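Long-range contacts in alpha-1,2-Mannosidase (Trichoderma reesei, PDB 1HCU), which probably trims alpha-1,2-linked mannose residues from high-mannose N-glycans, as a calcium-dependent glycosyl hydrolase of family 47: residues Ser236-Met244 against Phe292-Ser300; Gln345-Glu353 against Ser433-Asn441. All coordinates share one frame; numbering follows the deposited sequence.

Contact 1. Residues Ser236-Met244 against Phe292-Ser300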
ATOM      1  N   SER A 236      14.400 -19.367   0.455  1.00 20.87           N
ATOM      2  CA  SER A 236      15.206 -18.267  -0.044  1.00 18.79           C
ATOM      3  C   SER A 236      14.522 -17.603  -1.239  1.00 17.92           C
ATOM      4  O   SER A 236      15.188 -17.146  -2.168  1.00 19.10           O
ATOM      5  CB  SER A 236      16.589 -18.778  -0.458  1.00 19.62           C
ATOM      6  OG  SER A 236      17.239 -19.414   0.631  1.00 21.52           O
ATOM      7  N   SER A 237      13.193 -17.548  -1.215  1.00 15.66           N
ATOM      8  CA  SER A 237      12.446 -16.937  -2.305  1.00 14.73           C
ATOM      9  C   SER A 237      11.810 -15.620  -1.870  1.00 14.24           C
ATOM     10  O   SER A 237      11.608 -15.381  -0.683  1.00 13.89           O
ATOM     11  CB  SER A 237      11.352 -17.886  -2.801  1.00 12.92           C
ATOM     12  OG  SER A 237      10.312 -17.992  -1.848  1.00 18.43           O
ATOM     13  N   GLY A 238      11.486 -14.769  -2.837  1.00 13.27           N
ATOM     14  CA  GLY A 238      10.878 -13.499  -2.503  1.00 12.02           C
ATOM     15  C   GLY A 238      10.652 -12.651  -3.735  1.00 12.91           C
ATOM     16  O   GLY A 238      10.845 -13.128  -4.857  1.00 13.50           O
ATOM     17  N   SER A 239      10.261 -11.397  -3.523  1.00 11.69           N
ATOM     18  CA  SER A 239       9.991 -10.461  -4.609  1.00 11.04           C
ATOM     19  C   SER A 239       9.573  -9.131  -4.014  1.00 11.33           C
ATOM     20  O   SER A 239       9.607  -8.951  -2.800  1.00 11.78           O
ATOM     21  CB  SER A 239       8.833 -10.964  -5.456  1.00 12.33           C
ATOM     22  OG  SER A 239       7.621 -10.863  -4.723  1.00 10.66           O
ATOM     23  N   TRP A 240       9.166  -8.203  -4.876  1.00 12.20           N
ATOM     24  CA  TRP A 240       8.685  -6.913  -4.411  1.00 12.84           C
ATOM     25  C   TRP A 240       7.162  -6.849  -4.539  1.00 14.25           C
ATOM     26  O   TRP A 240       6.578  -5.773  -4.651  1.00 14.28           O
ATOM     27  CB  TRP A 240       9.346  -5.762  -5.180  1.00 12.02           C
ATOM     28  CG  TRP A 240      10.744  -5.486  -4.695  1.00  9.46           C
ATOM     29  CD1 TRP A 240      11.844  -6.275  -4.874  1.00  8.88           C
ATOM     30  CD2 TRP A 240      11.172  -4.381  -3.889  1.00  9.14           C
ATOM     31  NE1 TRP A 240      12.929  -5.735  -4.228  1.00  7.92           N
ATOM     32  CE2 TRP A 240      12.550  -4.574  -3.613  1.00  8.67           C
ATOM     33  CE3 TRP A 240      10.526  -3.249  -3.368  1.00  8.12           C
ATOM     34  CZ2 TRP A 240      13.298  -3.676  -2.840  1.00  7.99           C
ATOM     35  CZ3 TRP A 240      11.270  -2.351  -2.595  1.00  8.93           C
ATOM     36  CH2 TRP A 240      12.642  -2.572  -2.338  1.00  9.75           C
ATOM     37  N   SER A 241       6.515  -8.011  -4.516  1.00 14.72           N
ATOM     38  CA  SER A 241       5.061  -8.049  -4.613  1.00 16.45           C
ATOM     39  C   SER A 241       4.429  -8.799  -3.435  1.00 15.01           C
ATOM     40  O   SER A 241       4.938  -8.748  -2.318  1.00 14.63           O
ATOM     41  CB  SER A 241       4.618  -8.672  -5.950  1.00 15.87           C
ATOM     42  OG  SER A 241       4.999 -10.027  -6.035  1.00 21.51           O
ATOM     43  N   GLY A 242       3.315  -9.477  -3.687  1.00 14.66           N
ATOM     44  CA  GLY A 242       2.625 -10.200  -2.632  1.00 15.52           C
ATOM     45  C   GLY A 242       3.499 -11.011  -1.694  1.00 15.77           C
ATOM     46  O   GLY A 242       4.445 -11.670  -2.125  1.00 16.28           O
ATOM     47  N   LEU A 243       3.180 -10.948  -0.403  1.00 15.99           N
ATOM     48  CA  LEU A 243       3.904 -11.685   0.630  1.00 14.57           C
ATOM     49  C   LEU A 243       5.244 -11.114   1.086  1.00 13.99           C
ATOM     50  O   LEU A 243       5.819 -11.619   2.054  1.00 13.67           O
ATOM     51  CB  LEU A 243       4.132 -13.132   0.184  1.00 14.53           C
ATOM     52  CG  LEU A 243       2.900 -13.956  -0.171  1.00 16.20           C
ATOM     53  CD1 LEU A 243       3.374 -15.309  -0.668  1.00 15.37           C
ATOM     54  CD2 LEU A 243       1.973 -14.095   1.042  1.00 16.87           C
ATOM     55  N   MET A 244       5.749 -10.079   0.415  1.00 12.77           N
ATOM     56  CA  MET A 244       7.036  -9.501   0.802  1.00 11.81           C
ATOM     57  C   MET A 244       7.130  -7.986   0.637  1.00 12.03           C
ATOM     58  O   MET A 244       7.764  -7.309   1.450  1.00 14.31           O
ATOM     59  CB  MET A 244       8.168 -10.176   0.003  1.00 12.04           C
ATOM     60  CG  MET A 244       9.582  -9.679   0.320  1.00  9.53           C
ATOM     61  SD  MET A 244      10.879 -10.723  -0.461  1.00 13.52           S
ATOM     62  CE  MET A 244      10.880 -12.156   0.655  1.00  8.07           C
ATOM     63  N   PHE A 292      11.677  -3.937 -15.346  1.00 14.41           N
ATOM     64  CA  PHE A 292      10.719  -4.490 -14.384  1.00 14.63           C
ATOM     65  C   PHE A 292      11.483  -5.253 -13.301  1.00 14.58           C
ATOM     66  O   PHE A 292      12.670  -5.538 -13.450  1.00 13.90           O
ATOM     67  CB  PHE A 292       9.741  -5.468 -15.060  1.00 10.98           C
ATOM     68  CG  PHE A 292       8.876  -4.838 -16.117  1.00 12.23           C
ATOM     69  CD1 PHE A 292       8.066  -3.742 -15.817  1.00 12.03           C
ATOM     70  CD2 PHE A 292       8.886  -5.327 -17.422  1.00 11.14           C
ATOM     71  CE1 PHE A 292       7.285  -3.144 -16.803  1.00 13.15           C
ATOM     72  CE2 PHE A 292       8.104  -4.733 -18.417  1.00  9.46           C
ATOM     73  CZ  PHE A 292       7.307  -3.642 -18.109  1.00 10.80           C
ATOM     74  N   LEU A 293      10.795  -5.591 -12.215  1.00 15.00           N
ATOM     75  CA  LEU A 293      11.420  -6.342 -11.132  1.00 14.70           C
ATOM     76  C   LEU A 293      11.000  -7.812 -11.213  1.00 16.24           C
ATOM     77  O   LEU A 293       9.800  -8.128 -11.233  1.00 16.30           O
ATOM     78  CB  LEU A 293      11.027  -5.756  -9.764  1.00 12.27           C
ATOM     79  CG  LEU A 293      11.505  -4.324  -9.462  1.00 12.16           C
ATOM     80  CD1 LEU A 293      11.239  -3.950  -7.995  1.00  7.82           C
ATOM     81  CD2 LEU A 293      12.989  -4.232  -9.754  1.00  9.12           C
ATOM     82  N   SER A 294      11.988  -8.704 -11.283  1.00 14.57           N
ATOM     83  CA  SER A 294      11.722 -10.140 -11.336  1.00 14.27           C
ATOM     84  C   SER A 294      11.589 -10.646  -9.906  1.00 13.38           C
ATOM     85  O   SER A 294      11.991  -9.958  -8.965  1.00 10.72           O
ATOM     86  CB  SER A 294      12.880 -10.898 -12.001  1.00 15.04           C
ATOM     87  OG  SER A 294      12.997 -10.603 -13.383  1.00 20.98           O
ATOM     88  N   SER A 295      11.018 -11.839  -9.755  1.00 11.19           N
ATOM     89  CA  SER A 295      10.877 -12.468  -8.450  1.00 12.46           C
ATOM     90  C   SER A 295      12.108 -13.353  -8.362  1.00 12.59           C
ATOM     91  O   SER A 295      12.817 -13.526  -9.358  1.00 12.37           O
ATOM     92  CB  SER A 295       9.620 -13.332  -8.393  1.00 13.27           C
ATOM     93  OG  SER A 295       9.709 -14.393  -9.325  1.00 14.81           O
ATOM     94  N   TYR A 296      12.367 -13.931  -7.193  1.00 11.99           N
ATOM     95  CA  TYR A 296      13.552 -14.763  -7.046  1.00  9.22           C
ATOM     96  C   TYR A 296      13.391 -15.936  -6.106  1.00 10.07           C
ATOM     97  O   TYR A 296      12.497 -15.967  -5.264  1.00 10.37           O
ATOM     98  CB  TYR A 296      14.737 -13.904  -6.579  1.00  6.85           C
ATOM     99  CG  TYR A 296      14.554 -13.305  -5.199  1.00  7.61           C
ATOM    100  CD1 TYR A 296      14.869 -14.037  -4.047  1.00  5.85           C
ATOM    101  CD2 TYR A 296      14.027 -12.021  -5.039  1.00  5.65           C
ATOM    102  CE1 TYR A 296      14.656 -13.498  -2.761  1.00  4.42           C
ATOM    103  CE2 TYR A 296      13.813 -11.480  -3.767  1.00  8.07           C
ATOM    104  CZ  TYR A 296      14.128 -12.227  -2.635  1.00  6.64           C
ATOM    105  OH  TYR A 296      13.899 -11.701  -1.390  1.00  8.72           O
ATOM    106  N   ASN A 297      14.282 -16.901  -6.272  1.00 10.91           N
ATOM    107  CA  ASN A 297      14.325 -18.094  -5.454  1.00 12.65           C
ATOM    108  C   ASN A 297      15.758 -18.562  -5.614  1.00 13.09           C
ATOM    109  O   ASN A 297      16.131 -19.140  -6.637  1.00 12.43           O
ATOM    110  CB  ASN A 297      13.336 -19.141  -5.969  1.00 13.50           C
ATOM    111  CG  ASN A 297      13.161 -20.297  -4.998  1.00 16.34           C
ATOM    112  OD1 ASN A 297      12.219 -21.074  -5.104  1.00 18.86           O
ATOM    113  ND2 ASN A 297      14.075 -20.413  -4.048  1.00 16.51           N
ATOM    114  N   GLY A 298      16.572 -18.294  -4.600  1.00 15.09           N
ATOM    115  CA  GLY A 298      17.973 -18.652  -4.682  1.00 16.91           C
ATOM    116  C   GLY A 298      18.586 -17.595  -5.579  1.00 18.78           C
ATOM    117  O   GLY A 298      18.151 -16.442  -5.556  1.00 18.49           O
ATOM    118  N   GLN A 299      19.569 -17.978  -6.384  1.00 19.73           N
ATOM    119  CA  GLN A 299      20.215 -17.039  -7.287  1.00 21.98           C
ATOM    120  C   GLN A 299      19.457 -16.994  -8.616  1.00 21.86           C
ATOM    121  O   GLN A 299      19.892 -16.356  -9.563  1.00 23.64           O
ATOM    122  CB  GLN A 299      21.665 -17.459  -7.534  1.00 25.08           C
ATOM    123  CG  GLN A 299      22.359 -18.052  -6.312  1.00 29.62           C
ATOM    124  CD  GLN A 299      22.346 -17.112  -5.131  1.00 33.30           C
ATOM    125  OE1 GLN A 299      22.785 -15.963  -5.237  1.00 36.28           O
ATOM    126  NE2 GLN A 299      21.847 -17.590  -3.995  1.00 31.71           N
ATOM    127  N   SER A 300      18.318 -17.672  -8.689  1.00 21.69           N
ATOM    128  CA  SER A 300      17.535 -17.682  -9.921  1.00 21.05           C
ATOM    129  C   SER A 300      16.377 -16.682  -9.843  1.00 20.87           C
ATOM    130  O   SER A 300      15.724 -16.551  -8.802  1.00 19.37           O
ATOM    131  CB  SER A 300      16.975 -19.082 -10.187  1.00 19.79           C
ATOM    132  OG  SER A 300      15.812 -19.317  -9.414  1.00 22.16           O
TER
HETATM  133  O   HOH W   1      13.699 -21.251  -1.543  1.00 16.26           O
HETATM  134  O   HOH W   2      10.222  -8.459  -7.744  1.00 11.78           O
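Gly238 and Tyr296 grip each other through two backbone bonds: Gly238 N donates a hydrogen bond to Tyr296 O at 2.9 Å, and Tyr296 N donates one to Gly238 O. They form a hydrogen-bonded antiparallel pair, and Ser237 with Asn297 is the adjoining non-hydrogen-bonded pair. Past it, Gly298 N closes on Ser236 O with a nearly straight N-H...O (169°). A water that accepts from Ser236 N and Asn297 ND2 bridges the same end, where Asn297 to Ser300 make a type II' turn.

With CG of Tyr296 set between its backbone N and carbonyl carbon (chi1 65°), the ring folds back over the partner strand. Gly238 CA lies over its face, 3.8 Å from the centroid, a CH-pi contact; a beta carbon on Gly238 would run into the phenol oxygen. That oxygen is hydrogen-bonded to Ile222 O, and Met244 SD lies obliquely 5.3 Å from the Tyr296 ring centroid, a Met-aromatic contact. The same sulfur takes a weak bond from Ser239 N.

Beyond Ser295 the backbones part, and a second water spans them, accepting from Trp240 N and donating to Ser294 O. Here Leu293 CD1 sits over one face of the Trp240 indole, 3.7 Å from Trp240 CG; Trp240 also stacks with Tyr248. The whole is a short two-stranded ladder within an antiparallel sheet, its 236-244 segment leading straight into helix 245-257 and the predicted active-site residue Asp245.

Contact 2. Residues Gln345-Glu353 against Ser433-Asn441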
ATOM      1  N   GLN A 345      -0.053   1.060 -22.614  1.00 17.48           N
ATOM      2  CA  GLN A 345      -0.070   0.208 -23.796  1.00 16.48           C
ATOM      3  C   GLN A 345      -1.236  -0.772 -23.936  1.00 16.71           C
ATOM      4  O   GLN A 345      -1.361  -1.437 -24.971  1.00 17.43           O
ATOM      5  CB  GLN A 345       1.274  -0.516 -23.927  1.00 14.13           C
ATOM      6  CG  GLN A 345       2.441   0.465 -23.992  1.00 13.73           C
ATOM      7  CD  GLN A 345       3.773  -0.199 -24.282  1.00 15.96           C
ATOM      8  OE1 GLN A 345       4.131  -0.422 -25.442  1.00 15.79           O
ATOM      9  NE2 GLN A 345       4.516  -0.527 -23.222  1.00 14.93           N
ATOM     10  N   THR A 346      -2.099  -0.866 -22.927  1.00 14.34           N
ATOM     11  CA  THR A 346      -3.245  -1.763 -23.046  1.00 15.42           C
ATOM     12  C   THR A 346      -4.345  -1.016 -23.799  1.00 16.40           C
ATOM     13  O   THR A 346      -4.232   0.187 -24.045  1.00 16.73           O
ATOM     14  CB  THR A 346      -3.809  -2.202 -21.670  1.00 15.19           C
ATOM     15  OG1 THR A 346      -4.328  -1.059 -20.976  1.00 13.94           O
ATOM     16  CG2 THR A 346      -2.718  -2.862 -20.829  1.00 15.03           C
ATOM     17  N   ALA A 347      -5.410  -1.724 -24.156  1.00 16.65           N
ATOM     18  CA  ALA A 347      -6.511  -1.105 -24.875  1.00 15.65           C
ATOM     19  C   ALA A 347      -7.274  -0.152 -23.959  1.00 16.28           C
ATOM     20  O   ALA A 347      -7.739   0.897 -24.397  1.00 16.63           O
ATOM     21  CB  ALA A 347      -7.448  -2.177 -25.434  1.00 15.76           C
ATOM     22  N   SER A 348      -7.392  -0.494 -22.681  1.00 16.37           N
ATOM     23  CA  SER A 348      -8.113   0.382 -21.763  1.00 15.15           C
ATOM     24  C   SER A 348      -7.229   1.498 -21.191  1.00 14.09           C
ATOM     25  O   SER A 348      -7.737   2.473 -20.630  1.00 14.14           O
ATOM     26  CB  SER A 348      -8.704  -0.422 -20.606  1.00 15.28           C
ATOM     27  OG  SER A 348      -7.674  -0.966 -19.798  1.00 18.50           O
ATOM     28  N   GLY A 349      -5.917   1.359 -21.336  1.00 11.48           N
ATOM     29  CA  GLY A 349      -5.026   2.358 -20.783  1.00 12.57           C
ATOM     30  C   GLY A 349      -4.817   2.108 -19.294  1.00 13.45           C
ATOM     31  O   GLY A 349      -4.268   2.951 -18.592  1.00 13.20           O
ATOM     32  N   ILE A 350      -5.253   0.943 -18.816  1.00 14.44           N
ATOM     33  CA  ILE A 350      -5.110   0.558 -17.412  1.00 14.70           C
ATOM     34  C   ILE A 350      -4.164  -0.646 -17.306  1.00 15.73           C
ATOM     35  O   ILE A 350      -4.240  -1.569 -18.120  1.00 15.75           O
ATOM     36  CB  ILE A 350      -6.493   0.187 -16.792  1.00 15.60           C
ATOM     37  CG1 ILE A 350      -7.418   1.411 -16.841  1.00 15.43           C
ATOM     38  CG2 ILE A 350      -6.322  -0.302 -15.348  1.00 14.03           C
ATOM     39  CD1 ILE A 350      -8.861   1.133 -16.448  1.00 14.22           C
ATOM     40  N   GLY A 351      -3.284  -0.636 -16.306  1.00 15.81           N
ATOM     41  CA  GLY A 351      -2.329  -1.724 -16.135  1.00 14.82           C
ATOM     42  C   GLY A 351      -2.915  -3.048 -15.662  1.00 15.84           C
ATOM     43  O   GLY A 351      -3.886  -3.061 -14.910  1.00 15.49           O
ATOM     44  N   PRO A 352      -2.339  -4.186 -16.087  1.00 15.40           N
ATOM     45  CA  PRO A 352      -2.806  -5.523 -15.705  1.00 16.22           C
ATOM     46  C   PRO A 352      -2.408  -5.893 -14.279  1.00 16.05           C
ATOM     47  O   PRO A 352      -1.496  -5.304 -13.712  1.00 15.46           O
ATOM     48  CB  PRO A 352      -2.144  -6.426 -16.741  1.00 16.75           C
ATOM     49  CG  PRO A 352      -0.831  -5.740 -16.973  1.00 17.04           C
ATOM     50  CD  PRO A 352      -1.219  -4.273 -17.045  1.00 16.25           C
ATOM     51  N   GLU A 353      -3.106  -6.870 -13.712  1.00 17.27           N
ATOM     52  CA  GLU A 353      -2.850  -7.341 -12.354  1.00 18.08           C
ATOM     53  C   GLU A 353      -1.540  -8.117 -12.329  1.00 17.70           C
ATOM     54  O   GLU A 353      -0.747  -8.018 -11.388  1.00 17.85           O
ATOM     55  CB  GLU A 353      -3.991  -8.248 -11.916  1.00 19.85           C
ATOM     56  CG  GLU A 353      -4.560  -7.899 -10.574  1.00 24.85           C
ATOM     57  CD  GLU A 353      -3.711  -8.412  -9.461  1.00 25.32           C
ATOM     58  OE1 GLU A 353      -3.141  -9.502  -9.646  1.00 29.51           O
ATOM     59  OE2 GLU A 353      -3.624  -7.752  -8.411  1.00 24.28           O
ATOM     60  N   SER A 433     -14.189  -2.730  -9.738  1.00 15.83           N
ATOM     61  CA  SER A 433     -13.115  -3.530 -10.297  1.00 17.41           C
ATOM     62  C   SER A 433     -13.602  -3.968 -11.667  1.00 17.39           C
ATOM     63  O   SER A 433     -14.804  -4.142 -11.876  1.00 17.69           O
ATOM     64  CB  SER A 433     -12.876  -4.774  -9.439  1.00 18.62           C
ATOM     65  OG  SER A 433     -12.723  -4.442  -8.074  1.00 22.27           O
ATOM     66  N   ILE A 434     -12.666  -4.155 -12.589  1.00 17.81           N
ATOM     67  CA  ILE A 434     -12.991  -4.570 -13.947  1.00 16.67           C
ATOM     68  C   ILE A 434     -12.332  -5.895 -14.321  1.00 18.18           C
ATOM     69  O   ILE A 434     -11.249  -6.224 -13.831  1.00 18.57           O
ATOM     70  CB  ILE A 434     -12.586  -3.488 -14.958  1.00 13.73           C
ATOM     71  CG1 ILE A 434     -11.132  -3.059 -14.712  1.00 14.61           C
ATOM     72  CG2 ILE A 434     -13.540  -2.316 -14.845  1.00 11.88           C
ATOM     73  CD1 ILE A 434     -10.572  -2.115 -15.759  1.00 13.03           C
ATOM     74  N   ASN A 435     -12.986  -6.638 -15.211  1.00 18.67           N
ATOM     75  CA  ASN A 435     -12.514  -7.949 -15.640  1.00 19.87           C
ATOM     76  C   ASN A 435     -11.330  -8.038 -16.600  1.00 19.66           C
ATOM     77  O   ASN A 435     -10.374  -8.762 -16.336  1.00 20.21           O
ATOM     78  CB  ASN A 435     -13.677  -8.744 -16.241  1.00 22.05           C
ATOM     79  CG  ASN A 435     -14.821  -8.940 -15.264  1.00 24.21           C
ATOM     80  OD1 ASN A 435     -14.612  -9.314 -14.111  1.00 26.15           O
ATOM     81  ND2 ASN A 435     -16.038  -8.697 -15.726  1.00 26.90           N
ATOM     82  N   ASP A 436     -11.387  -7.329 -17.720  1.00 20.13           N
ATOM     83  CA  ASP A 436     -10.310  -7.422 -18.694  1.00 19.31           C
ATOM     84  C   ASP A 436      -9.726  -6.080 -19.089  1.00 19.60           C
ATOM     85  O   ASP A 436     -10.339  -5.302 -19.820  1.00 21.21           O
ATOM     86  CB  ASP A 436     -10.812  -8.130 -19.941  1.00 21.87           C
ATOM     87  CG  ASP A 436      -9.691  -8.681 -20.790  1.00 24.13           C
ATOM     88  OD1 ASP A 436      -8.577  -8.110 -20.776  1.00 24.49           O
ATOM     89  OD2 ASP A 436      -9.939  -9.687 -21.485  1.00 27.60           O
ATOM     90  N   VAL A 437      -8.514  -5.841 -18.623  1.00 17.91           N
ATOM     91  CA  VAL A 437      -7.798  -4.613 -18.885  1.00 16.79           C
ATOM     92  C   VAL A 437      -7.348  -4.491 -20.341  1.00 18.43           C
ATOM     93  O   VAL A 437      -7.221  -3.384 -20.874  1.00 17.08           O
ATOM     94  CB  VAL A 437      -6.599  -4.526 -17.923  1.00 16.46           C
ATOM     95  CG1 VAL A 437      -5.288  -4.556 -18.678  1.00 12.26           C
ATOM     96  CG2 VAL A 437      -6.749  -3.310 -17.045  1.00 14.64           C
ATOM     97  N   THR A 438      -7.122  -5.629 -20.986  1.00 19.75           N
ATOM     98  CA  THR A 438      -6.700  -5.636 -22.378  1.00 21.14           C
ATOM     99  C   THR A 438      -7.894  -5.323 -23.283  1.00 23.10           C
ATOM    100  O   THR A 438      -7.767  -5.288 -24.505  1.00 24.20           O
ATOM    101  CB  THR A 438      -6.100  -7.001 -22.781  1.00 19.88           C
ATOM    102  OG1 THR A 438      -7.140  -7.981 -22.851  1.00 21.87           O
ATOM    103  CG2 THR A 438      -5.059  -7.449 -21.753  1.00 16.81           C
ATOM    104  N   GLN A 439      -9.056  -5.096 -22.674  1.00 23.74           N
ATOM    105  CA  GLN A 439     -10.269  -4.771 -23.424  1.00 23.49           C
ATOM    106  C   GLN A 439     -10.524  -3.270 -23.298  1.00 22.40           C
ATOM    107  O   GLN A 439     -10.467  -2.712 -22.200  1.00 19.45           O
ATOM    108  CB  GLN A 439     -11.454  -5.548 -22.857  1.00 26.08           C
ATOM    109  CG  GLN A 439     -12.334  -6.191 -23.892  1.00 27.26           C
ATOM    110  CD  GLN A 439     -13.250  -7.225 -23.277  1.00 29.81           C
ATOM    111  OE1 GLN A 439     -12.786  -8.214 -22.704  1.00 30.14           O
ATOM    112  NE2 GLN A 439     -14.563  -7.003 -23.383  1.00 30.63           N
ATOM    113  N   ALA A 440     -10.808  -2.626 -24.425  1.00 19.87           N
ATOM    114  CA  ALA A 440     -11.044  -1.186 -24.453  1.00 18.66           C
ATOM    115  C   ALA A 440     -11.995  -0.662 -23.377  1.00 17.73           C
ATOM    116  O   ALA A 440     -11.678   0.303 -22.687  1.00 15.20           O
ATOM    117  CB  ALA A 440     -11.549  -0.784 -25.824  1.00 19.84           C
ATOM    118  N   ASN A 441     -13.160  -1.294 -23.245  1.00 18.71           N
ATOM    119  CA  ASN A 441     -14.162  -0.875 -22.262  1.00 19.28           C
ATOM    120  C   ASN A 441     -13.911  -1.385 -20.843  1.00 19.07           C
ATOM    121  O   ASN A 441     -14.649  -1.033 -19.927  1.00 19.21           O
ATOM    122  CB  ASN A 441     -15.565  -1.316 -22.702  1.00 20.43           C
ATOM    123  CG  ASN A 441     -15.713  -2.834 -22.774  1.00 24.18           C
ATOM    124  OD1 ASN A 441     -14.780  -3.585 -22.460  1.00 23.22           O
ATOM    125  ND2 ASN A 441     -16.895  -3.293 -23.189  1.00 24.85           N
TER
HETATM  126  O   HOH W   3      -4.873  -4.474 -24.859  1.00 21.42           O
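Val437 is the bump of this loop-to-loop contact, in which the connection from helix 326-344 to strand 354-356 makes an ST turn at Ser348 that faces the type I turn Asp436-Gln439. The hollow is walled by Thr346, Ile350, Gly351 and Pro352. One branch of the valine, Val437 CG1, lies 3.8 Å from Thr346 CG2 and also meets Pro352 CB. The other, Val437 CG2, presses on Ile350 CG2 at 3.5 Å. Ile350 O faces both methyls. Farther along, Ile350 and Ile434 reach tip to tip through their CD1 atoms, beside Ala420 and Ala424 of helix 408-425.

On the outer side Ala347 CB fits against the turn, 3.3 Å from Thr438 O, and a water joins Ala347 N to that oxygen. Within the turn, Asp436 OD1 accepts from Thr438 N (an Asx turn) and from Thr438 OG1, both on one face of its carboxylate. Without the hydroxyl, as with an alanine at Ser348, Val437 O would probably lose its short bond and keep the weak one from the backbone N at this position, and Ile350 N would lose its ST-turn acceptor. A chi1 of 66° turns Ser348 OG back over its own backbone, where it donates to Val437 O in the carbonyl plane, on a lone pair, at 2.7 Å.

Overall arrangement
Contact 1 closes before contact 2 opens; their centres lie 25 Å apart and their nearest atoms about 7 Å, without touching. Helix 326-344 joins them: Leu293 of contact 1 packs on its Phe331 and Leu335, and its end runs into the 345-353 loop of contact 2. The sheet is a second connection, since strand 300-306 pairs with both 292-297 and 354-356. Both lead toward the predicted active site. The Trp240 side chain is about 5 Å from that of Asp245 and about 10 Å from the bound calcium ion; Gly351 lies about 10 Å from the Glu393 side chain, and 345-353 ends at Glu353, one of two predicted proton donors, salt-bridged to Arg391.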